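Local structure of 2-oxoglutarate-dependent dioxygenase DAO (Oryza sativa subsp. indica, 6KUN) at residues B[153-158]-B[243-248]; B[177-182]-B[211-216]; B[189-194]-B[232-237]. The protein probably catalyses the irreversible, iron- and 2-oxoglutarate-dependent oxidation of the auxin indole-3-acetic acid to inactive 2-oxoindole-3-acetic acid. All blocks are in the same frame, centred on the assembly; numbering follows the deposited sequence.

Contact 1: B[153-158]-B[243-248]; sequences FRMNRY and VSIAMF. With AKG (2-oxoglutaric acid), chain G; IAC (1H-indol-3-ylacetic acid), chain H.
F153 and M247 begin an antiparallel pairing of neighbouring strands in the major sheet of the jelly roll. With CG anti to its backbone N (chi1 179°), the F153 ring lies alongside I245, CE1 standing 3.4 Å from I245 CG2. M247 SD lies at the edge of the F153 ring, 5.5 Å from its centroid, a Met-aromatic contact. R154 N and O both bond to A246; its side chain rises on the cosubstrate side, where F248 CE1 lies 4.0 Å above the centre of the guanidinium of R154, and R154 NH2 meets indole-3-acetate O3 at 3.2 Å. M155 turns back to the F153 face, which helices 43-57 and 111-138 cover. N156 ND2 donates to S244 OG at 2.9 Å, nearly straight (168° at the hydrogen) and in the N156 amide plane, while Y86 holds OD1. A leucine here would probably leave S244 OG without this donor and the Y86 hydroxyl without its mate. R157 rests its CG on V243 CG2 and sends its guanidinium to E87. Y158 grips the distal carboxylate of 2-oxoglutarate, a cosubstrate that R242 also binds, its OH donating to O4 in the ring plane at a very short 2.5 Å.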
loop_
_atom_site.group_PDB
_atom_site.type_symbol
_atom_site.label_atom_id
_atom_site.label_comp_id
_atom_site.label_asym_id
_atom_site.label_seq_id
_atom_site.Cartn_x
_atom_site.Cartn_y
_atom_site.Cartn_z
ATOM N N PHE B 153 11.305 -17.265 -9.350
ATOM C CA PHE B 153 10.897 -16.017 -8.719
ATOM C C PHE B 153 10.818 -14.996 -9.832
ATOM O O PHE B 153 11.754 -14.891 -10.628
ATOM C CB PHE B 153 11.900 -15.588 -7.648
ATOM C CG PHE B 153 11.546 -14.275 -6.960
ATOM C CD1 PHE B 153 10.454 -14.190 -6.118
ATOM C CD2 PHE B 153 12.334 -13.156 -7.131
ATOM C CE1 PHE B 153 10.140 -12.997 -5.477
ATOM C CE2 PHE B 153 12.021 -11.978 -6.490
ATOM C CZ PHE B 153 10.945 -11.891 -5.675
ATOM N N ARG B 154 9.701 -14.289 -9.931
ATOM C CA ARG B 154 9.541 -13.295 -10.997
ATOM C C ARG B 154 9.026 -11.970 -10.436
ATOM O O ARG B 154 8.150 -11.930 -9.562
ATOM C CB ARG B 154 8.596 -13.794 -12.061
ATOM C CG ARG B 154 8.934 -13.460 -13.468
ATOM C CD ARG B 154 7.805 -13.941 -14.399
ATOM N NE ARG B 154 7.984 -15.306 -14.901
ATOM C CZ ARG B 154 7.026 -16.013 -15.501
ATOM N NH1 ARG B 154 5.814 -15.493 -15.657
ATOM N NH2 ARG B 154 7.273 -17.242 -15.930
ATOM N N MET B 155 9.615 -10.890 -10.915
ATOM C CA MET B 155 9.150 -9.526 -10.677
ATOM C C MET B 155 8.678 -9.015 -12.022
ATOM O O MET B 155 9.415 -9.136 -13.018
ATOM C CB MET B 155 10.258 -8.657 -10.082
ATOM C CG MET B 155 10.664 -9.085 -8.675
ATOM S SD MET B 155 12.187 -8.281 -8.058
ATOM C CE MET B 155 13.455 -8.890 -9.203
ATOM N N ASN B 156 7.442 -8.516 -12.065
ATOM C CA ASN B 156 6.810 -8.192 -13.341
ATOM C C ASN B 156 6.358 -6.726 -13.368
ATOM O O ASN B 156 5.901 -6.178 -12.361
ATOM C CB ASN B 156 5.552 -9.052 -13.640
ATOM C CG ASN B 156 5.750 -10.544 -13.370
ATOM O OD1 ASN B 156 6.530 -11.213 -14.031
ATOM N ND2 ASN B 156 5.001 -11.072 -12.401
ATOM N N ARG B 157 6.391 -6.131 -14.556
ATOM C CA ARG B 157 5.762 -4.835 -14.784
ATOM C C ARG B 157 5.041 -4.846 -16.120
ATOM O O ARG B 157 5.626 -5.200 -17.148
ATOM C CB ARG B 157 6.786 -3.707 -14.758
ATOM C CG ARG B 157 6.186 -2.345 -14.799
ATOM C CD ARG B 157 7.216 -1.286 -14.491
ATOM N NE ARG B 157 7.956 -0.859 -15.663
ATOM C CZ ARG B 157 8.496 0.358 -15.800
ATOM N NH1 ARG B 157 8.359 1.247 -14.836
ATOM N NH2 ARG B 157 9.158 0.672 -16.898
ATOM N N TYR B 158 3.767 -4.472 -16.097
ATOM C CA TYR B 158 2.958 -4.300 -17.312
ATOM C C TYR B 158 2.777 -2.800 -17.510
ATOM O O TYR B 158 2.212 -2.115 -16.655
ATOM C CB TYR B 158 1.615 -5.044 -17.214
ATOM C CG TYR B 158 1.771 -6.523 -16.866
ATOM C CD1 TYR B 158 2.070 -6.917 -15.567
ATOM C CD2 TYR B 158 1.639 -7.514 -17.829
ATOM C CE1 TYR B 158 2.234 -8.245 -15.236
ATOM C CE2 TYR B 158 1.806 -8.848 -17.512
ATOM C CZ TYR B 158 2.098 -9.207 -16.209
ATOM O OH TYR B 158 2.258 -10.533 -15.870
ATOM N N VAL B 243 2.495 -3.645 -11.213
ATOM C CA VAL B 243 3.682 -4.355 -10.759
ATOM C C VAL B 243 3.265 -5.523 -9.872
ATOM O O VAL B 243 2.382 -5.397 -8.999
ATOM C CB VAL B 243 4.668 -3.425 -10.035
ATOM C CG1 VAL B 243 5.768 -4.226 -9.445
ATOM C CG2 VAL B 243 5.215 -2.405 -11.036
ATOM N N SER B 244 3.884 -6.670 -10.118
ATOM C CA SER B 244 3.556 -7.848 -9.349
ATOM C C SER B 244 4.807 -8.651 -9.087
ATOM O O SER B 244 5.833 -8.475 -9.740
ATOM C CB SER B 244 2.497 -8.724 -10.057
ATOM O OG SER B 244 2.984 -9.323 -11.225
ATOM N N ILE B 245 4.700 -9.531 -8.104
ATOM C CA ILE B 245 5.772 -10.430 -7.709
ATOM C C ILE B 245 5.156 -11.822 -7.606
ATOM O O ILE B 245 4.053 -12.001 -7.044
ATOM C CB ILE B 245 6.372 -9.987 -6.373
ATOM C CG1 ILE B 245 6.760 -8.511 -6.424
ATOM C CG2 ILE B 245 7.564 -10.777 -6.028
ATOM C CD1 ILE B 245 7.053 -7.947 -5.095
ATOM N N ALA B 246 5.880 -12.806 -8.122
ATOM C CA ALA B 246 5.383 -14.177 -8.080
ATOM C C ALA B 246 6.493 -15.162 -7.776
ATOM O O ALA B 246 7.647 -14.972 -8.186
ATOM C CB ALA B 246 4.701 -14.579 -9.417
ATOM N N MET B 247 6.144 -16.210 -7.054
ATOM C CA MET B 247 7.037 -17.327 -6.795
ATOM C C MET B 247 6.354 -18.595 -7.290
ATOM O O MET B 247 5.238 -18.917 -6.853
ATOM C CB MET B 247 7.334 -17.445 -5.296
ATOM C CG MET B 247 8.293 -18.590 -4.976
ATOM S SD MET B 247 9.989 -18.382 -5.576
ATOM C CE MET B 247 10.627 -17.321 -4.288
ATOM N N PHE B 248 6.990 -19.275 -8.222
ATOM C CA PHE B 248 6.458 -20.487 -8.862
ATOM C C PHE B 248 7.188 -21.699 -8.304
ATOM O O PHE B 248 8.392 -21.840 -8.489
ATOM C CB PHE B 248 6.593 -20.446 -10.371
ATOM C CG PHE B 248 5.980 -19.231 -11.005
ATOM C CD1 PHE B 248 6.674 -18.039 -11.075
ATOM C CD2 PHE B 248 4.711 -19.292 -11.556
ATOM C CE1 PHE B 248 6.122 -16.938 -11.687
ATOM C CE2 PHE B 248 4.161 -18.171 -12.180
ATOM C CZ PHE B 248 4.875 -16.992 -12.228
HETATM C C1 AKG G . 0.677 -15.536 -13.577
HETATM O O1 AKG G . 0.702 -15.373 -12.338
HETATM O O2 AKG G . 1.197 -16.533 -14.124
HETATM C C2 AKG G . 0.022 -14.533 -14.412
HETATM O O5 AKG G . -0.916 -14.847 -15.126
HETATM C C3 AKG G . 0.512 -13.105 -14.386
HETATM C C4 AKG G . 0.827 -12.702 -12.951
HETATM C C5 AKG G . 1.292 -11.266 -12.922
HETATM O O3 AKG G . 0.569 -10.416 -12.357
HETATM O O4 AKG G . 2.383 -10.981 -13.463
HETATM C C IAC H . 4.884 -22.672 -20.157
HETATM C C1 IAC H . 5.918 -21.807 -20.290
HETATM C C2 IAC H . 5.916 -20.833 -21.320
HETATM C C3 IAC H . 4.854 -20.761 -22.187
HETATM C C4 IAC H . 3.794 -21.637 -22.041
HETATM C C5 IAC H . 3.831 -22.587 -21.051
HETATM C C7 IAC H . 6.809 -22.090 -19.327
HETATM C C8 IAC H . 6.340 -23.149 -18.572
HETATM C C17 IAC H . 8.166 -21.498 -18.953
HETATM C C18 IAC H . 8.051 -20.238 -18.115
HETATM N N IAC H . 5.138 -23.509 -19.095
HETATM O O2 IAC H . 8.896 -19.319 -18.300
HETATM O O3 IAC H . 7.150 -20.126 -17.239
#

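Contact 2: B[177-182]-B[211-216]; sequences GFLTVL and FVVNVG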
loop_
_atom_site.group_PDB
_atom_site.type_symbol
_atom_site.label_atom_id
_atom_site.label_comp_id
_atom_site.label_asym_id
_atom_site.label_seq_id
_atom_site.Cartn_x
_atom_site.Cartn_y
_atom_site.Cartn_z
ATOM N N GLY B 177 3.393 -25.325 -13.510
ATOM C CA GLY B 177 3.969 -25.876 -12.305
ATOM C C GLY B 177 2.961 -26.326 -11.267
ATOM O O GLY B 177 1.765 -26.460 -11.524
ATOM N N PHE B 178 3.463 -26.498 -10.046
ATOM C CA PHE B 178 2.676 -27.060 -8.948
ATOM C C PHE B 178 1.766 -26.026 -8.293
ATOM O O PHE B 178 0.524 -26.195 -8.265
ATOM C CB PHE B 178 3.673 -27.697 -7.938
ATOM C CG PHE B 178 3.060 -28.420 -6.815
ATOM C CD1 PHE B 178 2.392 -29.636 -7.022
ATOM C CD2 PHE B 178 3.150 -27.924 -5.518
ATOM C CE1 PHE B 178 1.800 -30.311 -5.955
ATOM C CE2 PHE B 178 2.528 -28.556 -4.458
ATOM C CZ PHE B 178 1.872 -29.778 -4.678
ATOM N N LEU B 179 2.375 -24.993 -7.698
ATOM C CA LEU B 179 1.678 -23.923 -6.997
ATOM C C LEU B 179 2.395 -22.618 -7.282
ATOM O O LEU B 179 3.620 -22.609 -7.433
ATOM C CB LEU B 179 1.695 -24.097 -5.479
ATOM C CG LEU B 179 0.872 -25.218 -4.876
ATOM C CD1 LEU B 179 1.138 -25.305 -3.394
ATOM C CD2 LEU B 179 -0.588 -25.018 -5.178
ATOM N N THR B 180 1.647 -21.520 -7.286
ATOM C CA THR B 180 2.199 -20.197 -7.473
ATOM C C THR B 180 1.692 -19.263 -6.393
ATOM O O THR B 180 0.486 -19.228 -6.136
ATOM C CB THR B 180 1.822 -19.641 -8.841
ATOM O OG1 THR B 180 2.252 -20.556 -9.841
ATOM C CG2 THR B 180 2.549 -18.292 -9.052
ATOM N N VAL B 181 2.608 -18.493 -5.769
ATOM C CA VAL B 181 2.219 -17.483 -4.802
ATOM C C VAL B 181 2.464 -16.125 -5.438
ATOM O O VAL B 181 3.586 -15.836 -5.851
ATOM C CB VAL B 181 2.964 -17.597 -3.462
ATOM C CG1 VAL B 181 2.413 -16.559 -2.478
ATOM C CG2 VAL B 181 2.812 -18.960 -2.891
ATOM N N LEU B 182 1.429 -15.288 -5.475
ATOM C CA LEU B 182 1.467 -13.997 -6.155
ATOM C C LEU B 182 1.242 -12.877 -5.141
ATOM O O LEU B 182 0.394 -12.994 -4.250
ATOM C CB LEU B 182 0.363 -13.919 -7.241
ATOM C CG LEU B 182 0.252 -14.984 -8.325
ATOM C CD1 LEU B 182 -1.050 -14.771 -9.100
ATOM C CD2 LEU B 182 1.434 -14.946 -9.259
ATOM N N PHE B 211 -1.569 -12.595 0.009
ATOM C CA PHE B 211 -1.042 -13.242 -1.196
ATOM C C PHE B 211 -2.159 -14.079 -1.813
ATOM O O PHE B 211 -3.072 -14.512 -1.121
ATOM C CB PHE B 211 0.178 -14.127 -0.850
ATOM C CG PHE B 211 1.395 -13.347 -0.351
ATOM C CD1 PHE B 211 2.306 -12.827 -1.225
ATOM C CD2 PHE B 211 1.643 -13.213 1.004
ATOM C CE1 PHE B 211 3.432 -12.114 -0.794
ATOM C CE2 PHE B 211 2.774 -12.510 1.457
ATOM C CZ PHE B 211 3.669 -11.958 0.548
ATOM N N VAL B 212 -2.091 -14.264 -3.118
ATOM C CA VAL B 212 -2.948 -15.194 -3.855
ATOM C C VAL B 212 -2.141 -16.429 -4.188
ATOM O O VAL B 212 -0.993 -16.317 -4.638
ATOM C CB VAL B 212 -3.485 -14.520 -5.132
ATOM C CG1 VAL B 212 -4.352 -15.465 -5.930
ATOM C CG2 VAL B 212 -4.223 -13.248 -4.770
ATOM N N VAL B 213 -2.738 -17.606 -4.002
ATOM C CA VAL B 213 -2.142 -18.873 -4.379
ATOM C C VAL B 213 -2.950 -19.486 -5.517
ATOM O O VAL B 213 -4.183 -19.551 -5.451
ATOM C CB VAL B 213 -2.051 -19.833 -3.180
ATOM C CG1 VAL B 213 -1.369 -21.150 -3.633
ATOM C CG2 VAL B 213 -1.307 -19.159 -2.019
ATOM N N ASN B 214 -2.263 -19.900 -6.579
ATOM C CA ASN B 214 -2.906 -20.602 -7.695
ATOM C C ASN B 214 -2.297 -21.981 -7.874
ATOM O O ASN B 214 -1.060 -22.146 -7.845
ATOM C CB ASN B 214 -2.713 -19.808 -9.041
ATOM C CG ASN B 214 -3.557 -18.539 -9.085
ATOM O OD1 ASN B 214 -4.504 -18.380 -8.330
ATOM N ND2 ASN B 214 -3.188 -17.629 -9.982
ATOM N N VAL B 215 -3.155 -22.963 -8.133
ATOM C CA VAL B 215 -2.719 -24.324 -8.458
ATOM C C VAL B 215 -2.464 -24.410 -9.944
ATOM O O VAL B 215 -3.279 -23.950 -10.743
ATOM C CB VAL B 215 -3.796 -25.364 -8.042
ATOM C CG1 VAL B 215 -3.343 -26.775 -8.423
ATOM C CG2 VAL B 215 -4.102 -25.231 -6.554
ATOM N N GLY B 216 -1.367 -25.058 -10.322
ATOM C CA GLY B 216 -0.998 -25.228 -11.706
ATOM C C GLY B 216 -1.140 -26.670 -12.180
ATOM O O GLY B 216 -1.660 -27.547 -11.494
#
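F211 meets V181 and L182 where strand 211-215 starts its antiparallel run beside strand 179-182. Its CB packs 3.7 Å from V181 CG1, and the ring, with CG anti to the carbonyl carbon (chi1 -66°), brings its edge to L182 O. The F211 side chain also packs on Y120 and L127 of helix 111-138, and H39 meets the ring edge-to-face. V212 and L182 exchange two backbone bonds, L182 N to V212 O being 2.8 Å. V213 turns to the opposite face from V212, with its CG1 3.7 Å from T180 O and its CG2 4.2 Å from V181 CG2. The backbone N and O of N214 bond to the O and N of T180, and the N214 side chain lies crosswise to L182, whose CD1 rests against the end of it. T180 OG1 hydrogen-bonds OD2 of D175, a predicted iron ligand. V215 offers CG2 to L179 CD2 at 3.8 Å, on the V181 and V213 side, where I128 of helix 111-138 also packs on L179 and V181. G216 closes the pairing: its N donates to F178 O at 3.0 Å, straight at the hydrogen (177°) but 56° out of the carbonyl plane. A CB on G216 would run into G177 O, consistent with a glycine here, at the N-cap of helix 217-222. Toward the other neighbour, strand 242-249, F178 and L179 both face L249, a classic beta bulge. Side chains T180, L182, V212 and N214 thus line the inner face of the major sheet, that of the double-stranded beta-helix core of Fe(II)/2-oxoglutarate dioxygenases.

Contact 3: B[189-194]-B[232-237]; sequences GGLEVL and HRVQCV. With AKG (2-oxoglutaric acid), chain G.
L191 and V234, E192 and R233, and V193 and H232 pair two central strands of the four-stranded minor sheet, antiparallel, with one face toward the cosubstrate. Two backbone bonds join E192 and R233, and Q235 N donates to G190 O at 2.8 Å. On the outer face a salt bridge spans the strands. R233 leaves the backbone with CG between N and the carbonyl carbon (chi1 72°), then runs extended, so NE and NH2 both reach E192 OE1, each at 2.8 Å. That one oxygen, met nearly along its C-O axis, lies in the guanidinium plane, though carboxylate and guanidinium are turned 39° apart. The Q235 amide packs against the other oxygen, E192 OE2, at a poor angle for bonding, and F201 gives R233 a cation-pi partner. Beyond the strands, G190 has a backbone (phi 109°) that calls for glycine: a CB would jam against G189 O and strike Q235 O. A water bridges G189 O and Q235 O, 2.7 Å from each. On the inner face L191 CD1 packs 3.9 Å from V234 CG2, and V193 CG1 lies beside H232 CB. The imidazole points at 2-oxoglutarate: H232 NE2 donates a weak hydrogen bond to its O2 at 3.3 Å, while H232 CD2 lies 3.0 Å from the keto oxygen O5. With H173 and D175 close by, H232 probably completes the two-histidine, one-carboxylate facial triad that binds iron in this family.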
loop_
_atom_site.group_PDB
_atom_site.type_symbol
_atom_site.label_atom_id
_atom_site.label_comp_id
_atom_site.label_asym_id
_atom_site.label_seq_id
_atom_site.Cartn_x
_atom_site.Cartn_y
_atom_site.Cartn_z
ATOM N N GLY B 189 -5.502 -3.807 -10.052
ATOM C CA GLY B 189 -5.895 -5.203 -10.039
ATOM C C GLY B 189 -5.735 -5.813 -11.413
ATOM O O GLY B 189 -4.686 -5.696 -12.056
ATOM N N GLY B 190 -6.790 -6.455 -11.888
ATOM C CA GLY B 190 -6.802 -7.036 -13.211
ATOM C C GLY B 190 -6.771 -8.550 -13.241
ATOM O O GLY B 190 -7.191 -9.131 -14.248
ATOM N N LEU B 191 -6.265 -9.206 -12.195
ATOM C CA LEU B 191 -6.218 -10.664 -12.203
ATOM C C LEU B 191 -7.633 -11.208 -12.144
ATOM O O LEU B 191 -8.460 -10.759 -11.343
ATOM C CB LEU B 191 -5.399 -11.213 -11.034
ATOM C CG LEU B 191 -5.292 -12.742 -10.970
ATOM C CD1 LEU B 191 -4.579 -13.407 -12.133
ATOM C CD2 LEU B 191 -4.618 -13.153 -9.668
ATOM N N GLU B 192 -7.907 -12.189 -12.996
ATOM C CA GLU B 192 -9.210 -12.832 -13.039
ATOM C C GLU B 192 -8.963 -14.331 -13.152
ATOM O O GLU B 192 -8.006 -14.767 -13.813
ATOM C CB GLU B 192 -10.024 -12.318 -14.228
ATOM C CG GLU B 192 -10.384 -10.813 -14.177
ATOM C CD GLU B 192 -11.239 -10.404 -15.368
ATOM O OE1 GLU B 192 -11.351 -11.210 -16.317
ATOM O OE2 GLU B 192 -11.797 -9.282 -15.355
ATOM N N VAL B 193 -9.785 -15.098 -12.480
ATOM C CA VAL B 193 -9.712 -16.558 -12.545
ATOM C C VAL B 193 -11.049 -17.111 -13.022
ATOM O O VAL B 193 -12.119 -16.572 -12.726
ATOM C CB VAL B 193 -9.347 -17.170 -11.177
ATOM C CG1 VAL B 193 -7.983 -16.634 -10.706
ATOM C CG2 VAL B 193 -10.433 -16.849 -10.187
ATOM N N LEU B 194 -10.966 -18.204 -13.763
ATOM C CA LEU B 194 -12.136 -18.923 -14.239
ATOM C C LEU B 194 -12.661 -19.797 -13.118
ATOM O O LEU B 194 -12.165 -20.905 -12.897
ATOM C CB LEU B 194 -11.765 -19.774 -15.446
ATOM C CG LEU B 194 -12.945 -20.282 -16.259
ATOM C CD1 LEU B 194 -13.965 -21.004 -15.431
ATOM C CD2 LEU B 194 -13.594 -19.087 -16.935
ATOM N N HIS B 232 -6.453 -18.583 -15.621
ATOM C CA HIS B 232 -6.430 -17.202 -15.193
ATOM C C HIS B 232 -5.897 -16.304 -16.295
ATOM O O HIS B 232 -5.217 -16.740 -17.232
ATOM C CB HIS B 232 -5.621 -16.980 -13.896
ATOM C CG HIS B 232 -4.178 -17.386 -13.984
ATOM N ND1 HIS B 232 -3.767 -18.696 -13.900
ATOM C CD2 HIS B 232 -3.050 -16.651 -14.103
ATOM C CE1 HIS B 232 -2.453 -18.753 -13.989
ATOM N NE2 HIS B 232 -1.993 -17.527 -14.108
ATOM N N ARG B 233 -6.240 -15.028 -16.154
ATOM C CA ARG B 233 -5.802 -13.994 -17.068
ATOM C C ARG B 233 -5.690 -12.693 -16.275
ATOM O O ARG B 233 -6.010 -12.632 -15.084
ATOM C CB ARG B 233 -6.775 -13.859 -18.240
ATOM C CG ARG B 233 -8.082 -13.221 -17.835
ATOM C CD ARG B 233 -9.167 -13.375 -18.889
ATOM N NE ARG B 233 -10.404 -12.725 -18.445
ATOM C CZ ARG B 233 -11.495 -12.603 -19.194
ATOM N NH1 ARG B 233 -11.504 -13.088 -20.425
ATOM N NH2 ARG B 233 -12.577 -11.994 -18.706
ATOM N N VAL B 234 -5.262 -11.642 -16.951
ATOM C CA VAL B 234 -5.162 -10.319 -16.338
ATOM C C VAL B 234 -5.704 -9.284 -17.314
ATOM O O VAL B 234 -5.078 -9.027 -18.353
ATOM C CB VAL B 234 -3.716 -9.981 -15.951
ATOM C CG1 VAL B 234 -3.657 -8.536 -15.454
ATOM C CG2 VAL B 234 -3.229 -10.924 -14.883
ATOM N N GLN B 235 -6.857 -8.696 -16.989
ATOM C CA GLN B 235 -7.361 -7.564 -17.751
ATOM C C GLN B 235 -6.658 -6.280 -17.332
ATOM O O GLN B 235 -6.391 -6.067 -16.147
ATOM C CB GLN B 235 -8.859 -7.363 -17.520
ATOM C CG GLN B 235 -9.762 -8.263 -18.303
ATOM C CD GLN B 235 -11.218 -7.911 -18.065
ATOM O OE1 GLN B 235 -11.529 -6.839 -17.542
ATOM N NE2 GLN B 235 -12.118 -8.815 -18.438
ATOM N N CYS B 236 -6.402 -5.413 -18.300
ATOM C CA CYS B 236 -5.938 -4.063 -17.999
ATOM C C CYS B 236 -7.131 -3.244 -17.519
ATOM O O CYS B 236 -8.113 -3.051 -18.251
ATOM C CB CYS B 236 -5.292 -3.387 -19.204
ATOM S SG CYS B 236 -4.912 -1.606 -18.814
ATOM N N VAL B 237 -7.060 -2.791 -16.279
ATOM C CA VAL B 237 -8.180 -2.120 -15.657
ATOM C C VAL B 237 -7.876 -0.670 -15.354
ATOM O O VAL B 237 -8.773 0.052 -14.893
ATOM C CB VAL B 237 -8.638 -2.861 -14.385
ATOM C CG1 VAL B 237 -8.939 -4.338 -14.709
ATOM C CG2 VAL B 237 -7.591 -2.753 -13.292
HETATM C C1 AKG G . 0.677 -15.536 -13.577
HETATM O O1 AKG G . 0.702 -15.373 -12.338
HETATM O O2 AKG G . 1.197 -16.533 -14.124
HETATM C C2 AKG G . 0.022 -14.533 -14.412
HETATM O O5 AKG G . -0.916 -14.847 -15.126
HETATM C C3 AKG G . 0.512 -13.105 -14.386
HETATM C C4 AKG G . 0.827 -12.702 -12.951
HETATM C C5 AKG G . 1.292 -11.266 -12.922
HETATM O O3 AKG G . 0.569 -10.416 -12.357
HETATM O O4 AKG G . 2.383 -10.981 -13.463
HETATM O O HOH W 1 -4.573 -4.757 -14.572
#

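Contacts 1 and 2 belong to one sheet: strands 242-249 and 179-183 are neighbours, joined by a probable hydrogen bond from M247 N to V181 O, with A246 CB packed on L182 CD2. Contact 3 lies in the other sheet and meets contact 2 where L191 CD2 touches L182 CD1. Contact 2 is wholly buried, nearest the chain centre, and mostly aliphatic. Contact 1 is buried too, but divides into a largely apolar, helix-covered face and a mostly polar one toward both ligands. Contact 3 lies farther out, still mostly buried but with R233 and Q235 partly exposed, and adds a salt bridge to its apolar packing. Contacts 1 and 3 do not touch, yet both meet 2-oxoglutarate, Y158 at the distal carboxylate and H232 near the keto end.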